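Local coordinates for beta-galactosidase (Trichoderma reesei, PDB 3OG2), which probably catalyses the hydrolysis of terminal non-reducing beta-D-galactose residues in beta-D-galactosides, as a member of glycoside hydrolase family 35, at residues S422-L427 with G440-L445; L465-E470 with L483-G488; H493-K498 with L529-S534. One frame throughout, in Å; residues are numbered along the deposited sequence.

Three antiparallel contacts in series along the chain show how a beta domain is tied together by loops closed one after another along the sequence. Contact 1 comes first: residues 422-427 meet 440-445 across a 12-residue loop that contains strand 434-436, completing a small three-stranded sheet. Contact 2 closes the next loop, where the chain has left strand 462-467 of one large sheet, entered 470-476 of another and returned along 481-487. Contact 3 closes a 30-residue excursion between 493-498 and 529-534, in the sheet that also holds 462-467. No loop nests within or crosses another. Contacts 2 and 3 are the closest pair, their centres about 7 Å apart, and contact 1 touches both.

Contact 1: residues S422-L427 with G440-L445; sequences SYTVKL and GGSLTL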
ATOM      1  N   SER A 422     -30.077  18.441 -11.469  1.00 13.41           N
ATOM      2  CA  SER A 422     -30.810  17.983 -12.641  1.00 12.79           C
ATOM      3  C   SER A 422     -30.283  18.695 -13.861  1.00 12.31           C
ATOM      4  O   SER A 422     -30.064  19.906 -13.823  1.00 14.72           O
ATOM      5  CB  SER A 422     -32.288  18.358 -12.499  1.00 15.65           C
ATOM      6  OG  SER A 422     -32.818  17.684 -11.340  1.00 24.21           O
ATOM      7  N   TYR A 423     -30.054  17.971 -14.958  1.00 12.17           N
ATOM      8  CA  TYR A 423     -29.457  18.587 -16.119  1.00 11.62           C
ATOM      9  C   TYR A 423     -29.819  17.809 -17.379  1.00 11.57           C
ATOM     10  O   TYR A 423     -30.352  16.683 -17.306  1.00 12.35           O
ATOM     11  CB  TYR A 423     -27.929  18.664 -15.924  1.00 11.44           C
ATOM     12  CG  TYR A 423     -27.175  17.368 -15.992  1.00 11.82           C
ATOM     13  CD1 TYR A 423     -27.184  16.509 -14.897  1.00 11.71           C
ATOM     14  CD2 TYR A 423     -26.451  16.973 -17.121  1.00 11.39           C
ATOM     15  CE1 TYR A 423     -26.487  15.299 -14.922  1.00 11.96           C
ATOM     16  CE2 TYR A 423     -25.740  15.773 -17.158  1.00 11.47           C
ATOM     17  CZ  TYR A 423     -25.771  14.945 -16.043  1.00 12.00           C
ATOM     18  OH  TYR A 423     -25.094  13.744 -16.113  1.00 12.27           O
ATOM     19  N   THR A 424     -29.493  18.425 -18.508  1.00 11.35           N
ATOM     20  CA  THR A 424     -29.494  17.773 -19.783  1.00 11.46           C
ATOM     21  C   THR A 424     -28.163  18.102 -20.448  1.00 11.68           C
ATOM     22  O   THR A 424     -27.470  19.021 -19.987  1.00 12.68           O
ATOM     23  CB  THR A 424     -30.671  18.221 -20.686  1.00 12.28           C
ATOM     24  OG1 THR A 424     -30.438  19.588 -20.951  1.00 12.92           O
ATOM     25  CG2 THR A 424     -32.031  18.033 -19.986  1.00 12.75           C
ATOM     26  N   VAL A 425     -27.821  17.356 -21.499  1.00 12.01           N
ATOM     27  CA  VAL A 425     -26.570  17.679 -22.226  1.00 11.68           C
ATOM     28  C   VAL A 425     -26.883  17.885 -23.693  1.00 12.19           C
ATOM     29  O   VAL A 425     -27.878  17.403 -24.237  1.00 14.52           O
ATOM     30  CB  VAL A 425     -25.467  16.598 -22.064  1.00 11.77           C
ATOM     31  CG1 VAL A 425     -24.990  16.575 -20.624  1.00 15.55           C
ATOM     32  CG2 VAL A 425     -26.018  15.258 -22.464  1.00 14.44           C
ATOM     33  N   LYS A 426     -26.012  18.609 -24.370  1.00 13.29           N
ATOM     34  CA  LYS A 426     -26.092  18.795 -25.817  1.00 14.42           C
ATOM     35  C   LYS A 426     -24.721  18.361 -26.339  1.00 13.49           C
ATOM     36  O   LYS A 426     -23.716  19.057 -26.074  1.00 14.34           O
ATOM     37  CB  LYS A 426     -26.445  20.247 -26.192  1.00 18.17           C
ATOM     38  CG  LYS A 426     -26.547  20.395 -27.690  1.00 22.57           C
ATOM     39  CD  LYS A 426     -27.065  21.761 -28.133  1.00 24.24           C
ATOM     40  CE  LYS A 426     -27.796  21.506 -29.456  1.00 34.90           C
ATOM     41  NZ  LYS A 426     -27.933  20.039 -29.780  1.00 53.70           N
ATOM     42  N   LEU A 427     -24.646  17.199 -27.014  1.00 12.86           N
ATOM     43  CA  LEU A 427     -23.352  16.580 -27.312  1.00 13.31           C
ATOM     44  C   LEU A 427     -23.206  16.410 -28.817  1.00 12.99           C
ATOM     45  O   LEU A 427     -24.192  16.123 -29.508  1.00 15.35           O
ATOM     46  CB  LEU A 427     -23.212  15.189 -26.657  1.00 11.44           C
ATOM     47  CG  LEU A 427     -23.364  15.186 -25.137  1.00 10.87           C
ATOM     48  CD1 LEU A 427     -23.227  13.785 -24.562  1.00 13.87           C
ATOM     49  CD2 LEU A 427     -22.368  16.101 -24.438  1.00 14.46           C
ATOM     50  N   GLY A 440     -37.175  12.878 -23.653  1.00 13.23           N
ATOM     51  CA  GLY A 440     -37.764  13.607 -22.541  1.00 14.89           C
ATOM     52  C   GLY A 440     -37.150  13.286 -21.193  1.00 13.60           C
ATOM     53  O   GLY A 440     -36.556  12.207 -21.002  1.00 15.11           O
ATOM     54  N   GLY A 441     -37.252  14.208 -20.219  1.00 12.82           N
ATOM     55  CA  GLY A 441     -36.757  13.964 -18.896  1.00 13.18           C
ATOM     56  C   GLY A 441     -35.376  14.542 -18.704  1.00 11.67           C
ATOM     57  O   GLY A 441     -34.721  15.005 -19.630  1.00 14.58           O
ATOM     58  N   SER A 442     -34.958  14.498 -17.444  1.00 12.42           N
ATOM     59  CA  SER A 442     -33.692  15.089 -17.008  1.00 12.64           C
ATOM     60  C   SER A 442     -32.766  14.028 -16.438  1.00 11.16           C
ATOM     61  O   SER A 442     -33.244  13.079 -15.825  1.00 13.44           O
ATOM     62  CB  SER A 442     -33.860  16.153 -15.888  1.00 15.34           C
ATOM     63  OG  SER A 442     -34.593  17.256 -16.377  1.00 17.28           O
ATOM     64  N   LEU A 443     -31.477  14.219 -16.681  1.00 10.78           N
ATOM     65  CA  LEU A 443     -30.445  13.479 -15.987  1.00 10.74           C
ATOM     66  C   LEU A 443     -30.231  14.014 -14.588  1.00 10.54           C
ATOM     67  O   LEU A 443     -30.549  15.185 -14.315  1.00 12.89           O
ATOM     68  CB  LEU A 443     -29.125  13.639 -16.746  1.00 11.56           C
ATOM     69  CG  LEU A 443     -29.254  13.251 -18.223  1.00 11.00           C
ATOM     70  CD1 LEU A 443     -27.964  13.595 -18.960  1.00 14.30           C
ATOM     71  CD2 LEU A 443     -29.625  11.799 -18.477  1.00 13.59           C
ATOM     72  N   THR A 444     -29.659  13.188 -13.727  1.00 10.54           N
ATOM     73  CA  THR A 444     -29.397  13.534 -12.337  1.00 11.83           C
ATOM     74  C   THR A 444     -27.932  13.297 -12.033  1.00 10.64           C
ATOM     75  O   THR A 444     -27.367  12.261 -12.405  1.00 12.03           O
ATOM     76  CB  THR A 444     -30.246  12.611 -11.385  1.00 14.53           C
ATOM     77  OG1 THR A 444     -31.637  12.890 -11.639  1.00 18.50           O
ATOM     78  CG2 THR A 444     -29.971  12.899  -9.914  1.00 21.54           C
ATOM     79  N   LEU A 445     -27.322  14.249 -11.347  1.00 11.28           N
ATOM     80  CA  LEU A 445     -25.956  14.078 -10.794  1.00 11.73           C
ATOM     81  C   LEU A 445     -26.122  14.239  -9.283  1.00 11.43           C
ATOM     82  O   LEU A 445     -26.391  15.374  -8.815  1.00 13.13           O
ATOM     83  CB  LEU A 445     -24.952  15.058 -11.420  1.00 13.38           C
ATOM     84  CG  LEU A 445     -23.501  14.744 -10.990  1.00 11.88           C
ATOM     85  CD1 LEU A 445     -22.996  13.508 -11.690  1.00 13.30           C
ATOM     86  CD2 LEU A 445     -22.612  15.948 -11.277  1.00 14.73           C
TER
HETATM   87  O   HOH W   1     -33.222  14.971 -12.222  1.00 40.01           O
HETATM   88  O   HOH W   2     -26.417  11.464 -14.953  1.00 14.37           O
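Y423 and L443 face each other in a short antiparallel ladder that ties strand 421-427 to strand 443-445, an outer strand of a three-stranded sheet. They form a hydrogen-bonded pair: Y423 N donates to L443 O over 2.9 Å, and the return bond from L443 N to Y423 O, 2.8 Å long, is bent. Next to them, S422 and T444 make a non-hydrogen-bonded pair whose side chains leave the other face of the sheet.

The ladder illustrates how an aromatic ring can roof its cross-strand neighbour. CG of Y423 stands between its own backbone N and carbonyl carbon (chi1 71°), and the ring passes over L443, whose CB makes a CH-pi contact 3.7 Å from the ring centroid, offset toward the rim. L443 CD1 extends the contact to Y423 CE2 at 3.6 Å, while L445 N meets the ring at its edge.

Water bridges each face. One water links S422 OG, at 2.9 Å, with T444 OG1, at 2.7 Å, across the non-hydrogen-bonded pair. Another donates to T444 O over 2.8 Å and bonds to Y423 OH, which is also hydrogen-bonded to H453, so the phenol is gripped twice.

Beyond Y423 the ladder stops, and 421-427 turns to its second neighbour, strand 434-436, through backbone hydrogen bonds of V425 with I436 and L427 with L434. The face bearing Y423 and V425 packs on strand 394-400, and L427 and L445 reach strand 406-412.

Contact 2: residues L465-E470 with L483-G488; sequences LYSTAE and LVLYGG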
ATOM      1  N   LEU A 465     -24.585   5.533 -30.503  1.00 12.12           N
ATOM      2  CA  LEU A 465     -24.571   6.935 -30.941  1.00 12.37           C
ATOM      3  C   LEU A 465     -24.340   7.815 -29.736  1.00 11.67           C
ATOM      4  O   LEU A 465     -23.553   8.775 -29.824  1.00 12.93           O
ATOM      5  CB  LEU A 465     -25.896   7.193 -31.636  1.00 14.22           C
ATOM      6  CG  LEU A 465     -26.017   8.641 -32.133  1.00 14.02           C
ATOM      7  CD1 LEU A 465     -25.052   8.828 -33.294  1.00 16.10           C
ATOM      8  CD2 LEU A 465     -27.457   8.948 -32.531  1.00 15.02           C
ATOM      9  N   TYR A 466     -24.970   7.479 -28.599  1.00 11.01           N
ATOM     10  CA  TYR A 466     -24.599   8.142 -27.340  1.00 10.94           C
ATOM     11  C   TYR A 466     -25.030   7.234 -26.197  1.00  9.35           C
ATOM     12  O   TYR A 466     -25.922   6.394 -26.380  1.00 11.05           O
ATOM     13  CB  TYR A 466     -25.198   9.536 -27.184  1.00 10.83           C
ATOM     14  CG  TYR A 466     -26.722   9.544 -27.272  1.00 11.64           C
ATOM     15  CD1 TYR A 466     -27.531   9.298 -26.174  1.00 10.99           C
ATOM     16  CD2 TYR A 466     -27.351   9.820 -28.500  1.00 12.73           C
ATOM     17  CE1 TYR A 466     -28.933   9.310 -26.235  1.00 11.41           C
ATOM     18  CE2 TYR A 466     -28.745   9.821 -28.571  1.00 12.54           C
ATOM     19  CZ  TYR A 466     -29.513   9.577 -27.452  1.00 12.64           C
ATOM     20  OH  TYR A 466     -30.889   9.578 -27.630  1.00 14.73           O
ATOM     21  N   SER A 467     -24.453   7.491 -25.046  1.00  9.89           N
ATOM     22  CA  SER A 467     -25.028   6.943 -23.814  1.00  9.82           C
ATOM     23  C   SER A 467     -24.769   7.886 -22.656  1.00  9.31           C
ATOM     24  O   SER A 467     -23.615   8.369 -22.525  1.00 10.20           O
ATOM     25  CB  SER A 467     -24.391   5.587 -23.494  1.00 10.89           C
ATOM     26  OG  SER A 467     -24.939   5.087 -22.264  1.00 10.04           O
ATOM     27  N   THR A 468     -25.789   8.130 -21.845  1.00  9.24           N
ATOM     28  CA  THR A 468     -25.586   8.872 -20.620  1.00  9.63           C
ATOM     29  C   THR A 468     -25.213   7.896 -19.509  1.00 10.13           C
ATOM     30  O   THR A 468     -24.421   8.231 -18.605  1.00 11.91           O
ATOM     31  CB  THR A 468     -26.821   9.671 -20.195  1.00 10.59           C
ATOM     32  OG1 THR A 468     -27.889   8.762 -19.877  1.00 11.49           O
ATOM     33  CG2 THR A 468     -27.351  10.542 -21.344  1.00 13.26           C
ATOM     34  N   ALA A 469     -25.728   6.669 -19.571  1.00 10.35           N
ATOM     35  CA  ALA A 469     -25.304   5.697 -18.557  1.00 10.67           C
ATOM     36  C   ALA A 469     -23.866   5.288 -18.771  1.00  9.46           C
ATOM     37  O   ALA A 469     -23.387   5.277 -19.917  1.00 10.50           O
ATOM     38  CB  ALA A 469     -26.224   4.468 -18.718  1.00 14.61           C
ATOM     39  N   GLU A 470     -23.205   4.912 -17.686  1.00  9.67           N
ATOM     40  CA  GLU A 470     -21.805   4.550 -17.779  1.00  9.05           C
ATOM     41  C   GLU A 470     -21.638   3.109 -18.196  1.00  8.81           C
ATOM     42  O   GLU A 470     -22.483   2.251 -17.941  1.00 10.54           O
ATOM     43  CB  GLU A 470     -21.158   4.856 -16.406  1.00 10.99           C
ATOM     44  CG  GLU A 470     -21.150   6.397 -16.214  1.00 12.87           C
ATOM     45  CD  GLU A 470     -20.377   6.850 -15.002  1.00 11.29           C
ATOM     46  OE1 GLU A 470     -20.908   6.718 -13.857  1.00 13.22           O
ATOM     47  OE2 GLU A 470     -19.234   7.339 -15.226  1.00 11.48           O
ATOM     48  N   LEU A 483     -23.364  -5.747 -23.670  1.00  8.96           N
ATOM     49  CA  LEU A 483     -22.996  -4.432 -23.161  1.00  8.12           C
ATOM     50  C   LEU A 483     -23.640  -4.289 -21.769  1.00  7.57           C
ATOM     51  O   LEU A 483     -24.826  -4.610 -21.641  1.00  9.59           O
ATOM     52  CB  LEU A 483     -23.552  -3.358 -24.101  1.00  9.34           C
ATOM     53  CG  LEU A 483     -23.442  -1.918 -23.624  1.00  9.68           C
ATOM     54  CD1 LEU A 483     -21.982  -1.470 -23.475  1.00 10.31           C
ATOM     55  CD2 LEU A 483     -24.171  -0.990 -24.614  1.00 11.07           C
ATOM     56  N   VAL A 484     -22.890  -3.885 -20.770  1.00  7.64           N
ATOM     57  CA  VAL A 484     -23.406  -3.677 -19.413  1.00  7.80           C
ATOM     58  C   VAL A 484     -23.274  -2.198 -19.108  1.00  7.52           C
ATOM     59  O   VAL A 484     -22.140  -1.658 -19.134  1.00  9.16           O
ATOM     60  CB  VAL A 484     -22.634  -4.503 -18.372  1.00  8.00           C
ATOM     61  CG1 VAL A 484     -23.249  -4.274 -16.979  1.00  9.80           C
ATOM     62  CG2 VAL A 484     -22.640  -5.983 -18.774  1.00  9.52           C
ATOM     63  N   LEU A 485     -24.412  -1.569 -18.840  1.00  8.32           N
ATOM     64  CA  LEU A 485     -24.500  -0.137 -18.552  1.00  8.49           C
ATOM     65  C   LEU A 485     -25.033   0.055 -17.123  1.00  8.42           C
ATOM     66  O   LEU A 485     -25.843  -0.799 -16.660  1.00 10.05           O
ATOM     67  CB  LEU A 485     -25.531   0.545 -19.480  1.00  9.40           C
ATOM     68  CG  LEU A 485     -25.208   0.477 -20.973  1.00  9.41           C
ATOM     69  CD1 LEU A 485     -26.312   1.158 -21.774  1.00 11.72           C
ATOM     70  CD2 LEU A 485     -23.866   1.158 -21.237  1.00 12.27           C
ATOM     71  N   TYR A 486     -24.617   1.119 -16.462  1.00  8.90           N
ATOM     72  CA  TYR A 486     -25.156   1.330 -15.126  1.00  9.76           C
ATOM     73  C   TYR A 486     -25.375   2.804 -14.829  1.00  9.05           C
ATOM     74  O   TYR A 486     -24.756   3.714 -15.387  1.00 10.56           O
ATOM     75  CB  TYR A 486     -24.267   0.698 -14.009  1.00  9.93           C
ATOM     76  CG  TYR A 486     -22.913   1.409 -13.884  1.00 10.10           C
ATOM     77  CD1 TYR A 486     -21.861   1.041 -14.723  1.00 11.24           C
ATOM     78  CD2 TYR A 486     -22.686   2.431 -12.974  1.00 10.25           C
ATOM     79  CE1 TYR A 486     -20.626   1.682 -14.623  1.00 11.29           C
ATOM     80  CE2 TYR A 486     -21.477   3.083 -12.872  1.00 10.50           C
ATOM     81  CZ  TYR A 486     -20.433   2.692 -13.717  1.00 11.78           C
ATOM     82  OH  TYR A 486     -19.205   3.349 -13.620  1.00 11.99           O
ATOM     83  N   GLY A 487     -26.316   3.029 -13.881  1.00 10.34           N
ATOM     84  CA  GLY A 487     -26.528   4.361 -13.292  1.00 10.04           C
ATOM     85  C   GLY A 487     -26.708   4.223 -11.793  1.00  9.24           C
ATOM     86  O   GLY A 487     -27.064   3.155 -11.295  1.00 10.42           O
ATOM     87  N   GLY A 488     -26.525   5.301 -11.062  1.00 10.70           N
ATOM     88  CA  GLY A 488     -26.925   5.337  -9.652  1.00 10.86           C
ATOM     89  C   GLY A 488     -28.424   5.157  -9.573  1.00 10.69           C
ATOM     90  O   GLY A 488     -29.196   5.518 -10.472  1.00 13.02           O
TER
HETATM   91  O   HOH W   3     -23.586   6.142 -13.773  1.00 18.20           O
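E470 and Y486 form an antiparallel hydrogen-bonded pair, with E470 N donating to Y486 O over 3.0 Å and Y486 N to E470 O over 2.8 Å.

The two side chains share one face of the sheet. CG of Y486 lies between the backbone N and the carbonyl carbon (chi1 67°), and its ring leans over the glutamate stem: E470 CB makes a CH-pi contact on the ring face, 3.9 Å from the centroid and displaced toward CZ. The carboxylate lies by the phenol end of the ring, its plane 38° from the ring plane, with E470 OE1 3.8 Å from Y486 OH. OE2 forms a salt bridge with K309 and accepts from I452 N, while OE1 takes a water at 2.7 Å that also donates to Y486 O. The buried carboxylate, probably charged beside the lysine, is thus met by a lysine, an amide and a water.

Just before the pair, A469 CB packs against L485 CB at 4.1 Å. S467 OG donates to A469 O over 2.8 Å, a bond within the bend that spans T468 and so probably steadies the turn out of strand 462-467.

The pair lies at the open end of a beta-hairpin, strands 470-476 and 481-487, at the edge of a five-stranded mixed sheet. S467 and L485 both touch F495 of the neighbouring eight-stranded antiparallel sheet, where the chain passes from one sheet to the next.

Contact 3: residues H493-K498 with L529-S534; sequences HEFAVK and LQWTAS
H493, F495 and W531 form an aromatic cluster on one face of an antiparallel ladder between strands 492-497 and 527-532. H493 pairs with W531 and F495 with L529, each through two hydrogen bonds; the straightest, L529 N to F495 O, measures 2.8 Å with 175° at the hydrogen.

In both pairs a ring lies over the CB of its cross-strand partner. The indole of W531 is covered on one face by H493 CB, 4.0 Å from the centroid of the five-membered ring, and L529 CB stands equally far from the centroid of the F495 ring. L529 CD1 touches F495 CE2 at 3.7 Å. CG of F495, like that of W531, stands between backbone N and carbonyl carbon, and the two side chains meet at about a right angle: W531 NE1 comes to the rim of the phenyl ring, 3.6 Å from CE1.

This face looks across to the next sheet: F495 and W531 pack on M549 of strand 545-551, joining two beta sheets face to face. The imidazole of H493 is tied at both nitrogens, NE2 to E491 and ND1 to T468.

On the other face E494 and Q530 form the non-hydrogen-bonded pair. Q530 NE2 donates to E494 OE1 over 2.8 Å, on the anti side of the carboxylate. The two planar groups lie 10° apart, yet the bond is bent, 131° at the hydrogen, and tilted from the amide plane. In the loop 437-440, L439 N also bonds to OE1 and Q438 N to OE2, which Y466 OH holds too. An alanine in place of E494 would probably leave Q530 NE2, Y466 OH and the two loop amides without their common mate, and the Q530 amide freer to turn. Q530 NE2 also bonds weakly to G440 O.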
ATOM      1  N   HIS A 493     -31.612   7.467 -17.440  1.00 10.60           N
ATOM      2  CA  HIS A 493     -30.554   7.435 -18.452  1.00 10.36           C
ATOM      3  C   HIS A 493     -31.122   7.126 -19.821  1.00  9.84           C
ATOM      4  O   HIS A 493     -32.228   6.578 -19.953  1.00 11.70           O
ATOM      5  CB  HIS A 493     -29.527   6.335 -18.099  1.00 11.43           C
ATOM      6  CG  HIS A 493     -28.672   6.848 -16.970  1.00 10.83           C
ATOM      7  ND1 HIS A 493     -27.751   7.840 -17.252  1.00 11.47           N
ATOM      8  CD2 HIS A 493     -28.610   6.610 -15.643  1.00 11.99           C
ATOM      9  CE1 HIS A 493     -27.132   8.155 -16.116  1.00 12.17           C
ATOM     10  NE2 HIS A 493     -27.658   7.417 -15.160  1.00 12.72           N
ATOM     11  N   GLU A 494     -30.370   7.536 -20.854  1.00 10.28           N
ATOM     12  CA  GLU A 494     -30.793   7.240 -22.223  1.00 10.57           C
ATOM     13  C   GLU A 494     -29.572   6.856 -23.048  1.00  9.56           C
ATOM     14  O   GLU A 494     -28.483   7.441 -22.840  1.00 10.96           O
ATOM     15  CB  GLU A 494     -31.524   8.472 -22.780  1.00 11.66           C
ATOM     16  CG  GLU A 494     -32.185   8.129 -24.110  1.00 12.49           C
ATOM     17  CD  GLU A 494     -32.863   9.384 -24.659  1.00 12.24           C
ATOM     18  OE1 GLU A 494     -33.998   9.708 -24.210  1.00 14.32           O
ATOM     19  OE2 GLU A 494     -32.179  10.052 -25.489  1.00 13.92           O
ATOM     20  N   PHE A 495     -29.752   5.923 -23.966  1.00 10.33           N
ATOM     21  CA  PHE A 495     -28.692   5.611 -24.916  1.00 10.04           C
ATOM     22  C   PHE A 495     -29.355   5.312 -26.261  1.00 10.40           C
ATOM     23  O   PHE A 495     -30.546   5.006 -26.336  1.00 12.43           O
ATOM     24  CB  PHE A 495     -27.767   4.484 -24.479  1.00 10.90           C
ATOM     25  CG  PHE A 495     -28.438   3.161 -24.235  1.00 11.27           C
ATOM     26  CD1 PHE A 495     -29.168   2.945 -23.050  1.00 12.54           C
ATOM     27  CD2 PHE A 495     -28.280   2.162 -25.170  1.00 13.18           C
ATOM     28  CE1 PHE A 495     -29.735   1.689 -22.824  1.00 13.94           C
ATOM     29  CE2 PHE A 495     -28.853   0.928 -24.963  1.00 16.16           C
ATOM     30  CZ  PHE A 495     -29.566   0.701 -23.782  1.00 14.52           C
ATOM     31  N   ALA A 496     -28.548   5.396 -27.297  1.00 10.81           N
ATOM     32  CA  ALA A 496     -29.106   5.160 -28.618  1.00 11.21           C
ATOM     33  C   ALA A 496     -28.100   4.290 -29.382  1.00 10.73           C
ATOM     34  O   ALA A 496     -26.900   4.515 -29.306  1.00 12.70           O
ATOM     35  CB  ALA A 496     -29.343   6.455 -29.356  1.00 13.06           C
ATOM     36  N   VAL A 497     -28.619   3.325 -30.108  1.00 11.56           N
ATOM     37  CA  VAL A 497     -27.814   2.364 -30.836  1.00 12.15           C
ATOM     38  C   VAL A 497     -28.062   2.542 -32.323  1.00 12.17           C
ATOM     39  O   VAL A 497     -29.219   2.485 -32.770  1.00 13.28           O
ATOM     40  CB  VAL A 497     -28.114   0.907 -30.421  1.00 12.08           C
ATOM     41  CG1 VAL A 497     -27.165  -0.051 -31.125  1.00 14.52           C
ATOM     42  CG2 VAL A 497     -27.984   0.760 -28.893  1.00 15.05           C
ATOM     43  N   LYS A 498     -26.985   2.783 -33.094  1.00 13.89           N
ATOM     44  CA  LYS A 498     -27.178   2.858 -34.556  1.00 14.46           C
ATOM     45  C   LYS A 498     -27.742   1.525 -35.077  1.00 14.44           C
ATOM     46  O   LYS A 498     -27.416   0.528 -34.407  1.00 15.12           O
ATOM     47  CB  LYS A 498     -25.864   3.186 -35.269  1.00 16.80           C
ATOM     48  CG  LYS A 498     -25.253   4.508 -34.768  1.00 20.92           C
ATOM     49  CD  LYS A 498     -24.089   4.801 -35.754  1.00 29.54           C
ATOM     50  CE  LYS A 498     -23.273   5.987 -35.293  1.00 36.75           C
ATOM     51  NZ  LYS A 498     -21.893   5.990 -35.892  1.00 32.71           N
ATOM     52  N   LEU A 529     -33.240   4.123 -26.161  1.00 12.53           N
ATOM     53  CA  LEU A 529     -33.731   3.419 -24.982  1.00 11.19           C
ATOM     54  C   LEU A 529     -33.563   4.315 -23.781  1.00 11.29           C
ATOM     55  O   LEU A 529     -32.488   4.844 -23.588  1.00 11.96           O
ATOM     56  CB  LEU A 529     -32.924   2.123 -24.732  1.00 12.95           C
ATOM     57  CG  LEU A 529     -33.049   1.078 -25.854  1.00 15.40           C
ATOM     58  CD1 LEU A 529     -31.926   1.318 -26.901  1.00 15.80           C
ATOM     59  CD2 LEU A 529     -32.959  -0.355 -25.382  1.00 18.82           C
ATOM     60  N   GLN A 530     -34.612   4.464 -22.990  1.00 12.61           N
ATOM     61  CA  GLN A 530     -34.579   5.214 -21.755  1.00 12.75           C
ATOM     62  C   GLN A 530     -34.881   4.265 -20.594  1.00 15.02           C
ATOM     63  O   GLN A 530     -35.734   3.373 -20.716  1.00 18.87           O
ATOM     64  CB  GLN A 530     -35.634   6.326 -21.819  1.00 19.48           C
ATOM     65  CG  GLN A 530     -35.305   7.497 -20.933  1.00 23.33           C
ATOM     66  CD  GLN A 530     -36.226   8.655 -21.271  1.00 21.92           C
ATOM     67  OE1 GLN A 530     -37.345   8.536 -20.824  1.00 24.69           O
ATOM     68  NE2 GLN A 530     -35.754   9.640 -21.976  1.00 15.60           N
ATOM     69  N   TRP A 531     -34.229   4.451 -19.447  1.00 14.45           N
ATOM     70  CA  TRP A 531     -34.517   3.570 -18.344  1.00 14.08           C
ATOM     71  C   TRP A 531     -34.154   4.329 -17.075  1.00 11.93           C
ATOM     72  O   TRP A 531     -33.295   5.232 -17.138  1.00 13.09           O
ATOM     73  CB  TRP A 531     -33.710   2.280 -18.474  1.00 19.21           C
ATOM     74  CG  TRP A 531     -32.213   2.502 -18.726  1.00 24.25           C
ATOM     75  CD1 TRP A 531     -31.476   3.019 -19.755  1.00 24.31           C
ATOM     76  CD2 TRP A 531     -31.183   2.160 -17.790  1.00 18.31           C
ATOM     77  NE1 TRP A 531     -30.106   2.992 -19.486  1.00 19.25           N
ATOM     78  CE2 TRP A 531     -29.869   2.479 -18.307  1.00 18.25           C
ATOM     79  CE3 TRP A 531     -31.275   1.559 -16.490  1.00 19.00           C
ATOM     80  CZ2 TRP A 531     -28.679   2.251 -17.625  1.00 13.55           C
ATOM     81  CZ3 TRP A 531     -30.096   1.354 -15.854  1.00 17.42           C
ATOM     82  CH2 TRP A 531     -28.862   1.671 -16.383  1.00 16.59           C
ATOM     83  N   THR A 532     -34.781   3.969 -15.974  1.00 14.54           N
ATOM     84  CA  THR A 532     -34.405   4.561 -14.694  1.00 14.54           C
ATOM     85  C   THR A 532     -33.761   3.487 -13.838  1.00 13.87           C
ATOM     86  O   THR A 532     -34.377   2.441 -13.608  1.00 17.65           O
ATOM     87  CB  THR A 532     -35.652   5.150 -13.993  1.00 17.89           C
ATOM     88  OG1 THR A 532     -36.133   6.235 -14.800  1.00 20.79           O
ATOM     89  CG2 THR A 532     -35.278   5.717 -12.635  1.00 17.20           C
ATOM     90  N   ALA A 533     -32.517   3.714 -13.430  1.00 11.00           N
ATOM     91  CA  ALA A 533     -31.778   2.659 -12.734  1.00 10.46           C
ATOM     92  C   ALA A 533     -32.406   2.351 -11.382  1.00 11.58           C
ATOM     93  O   ALA A 533     -32.910   3.209 -10.646  1.00 13.39           O
ATOM     94  CB  ALA A 533     -30.344   3.145 -12.603  1.00 13.28           C
ATOM     95  N   SER A 534     -32.369   1.039 -11.069  1.00 12.19           N
ATOM     96  CA  SER A 534     -32.958   0.577  -9.815  1.00 12.72           C
ATOM     97  C   SER A 534     -32.356  -0.764  -9.514  1.00 13.24           C
ATOM     98  O   SER A 534     -31.551  -1.259 -10.286  1.00 13.27           O
ATOM     99  CB  SER A 534     -34.486   0.457  -9.889  1.00 14.12           C
ATOM    100  OG  SER A 534     -34.841  -0.691 -10.670  1.00 14.35           O
TER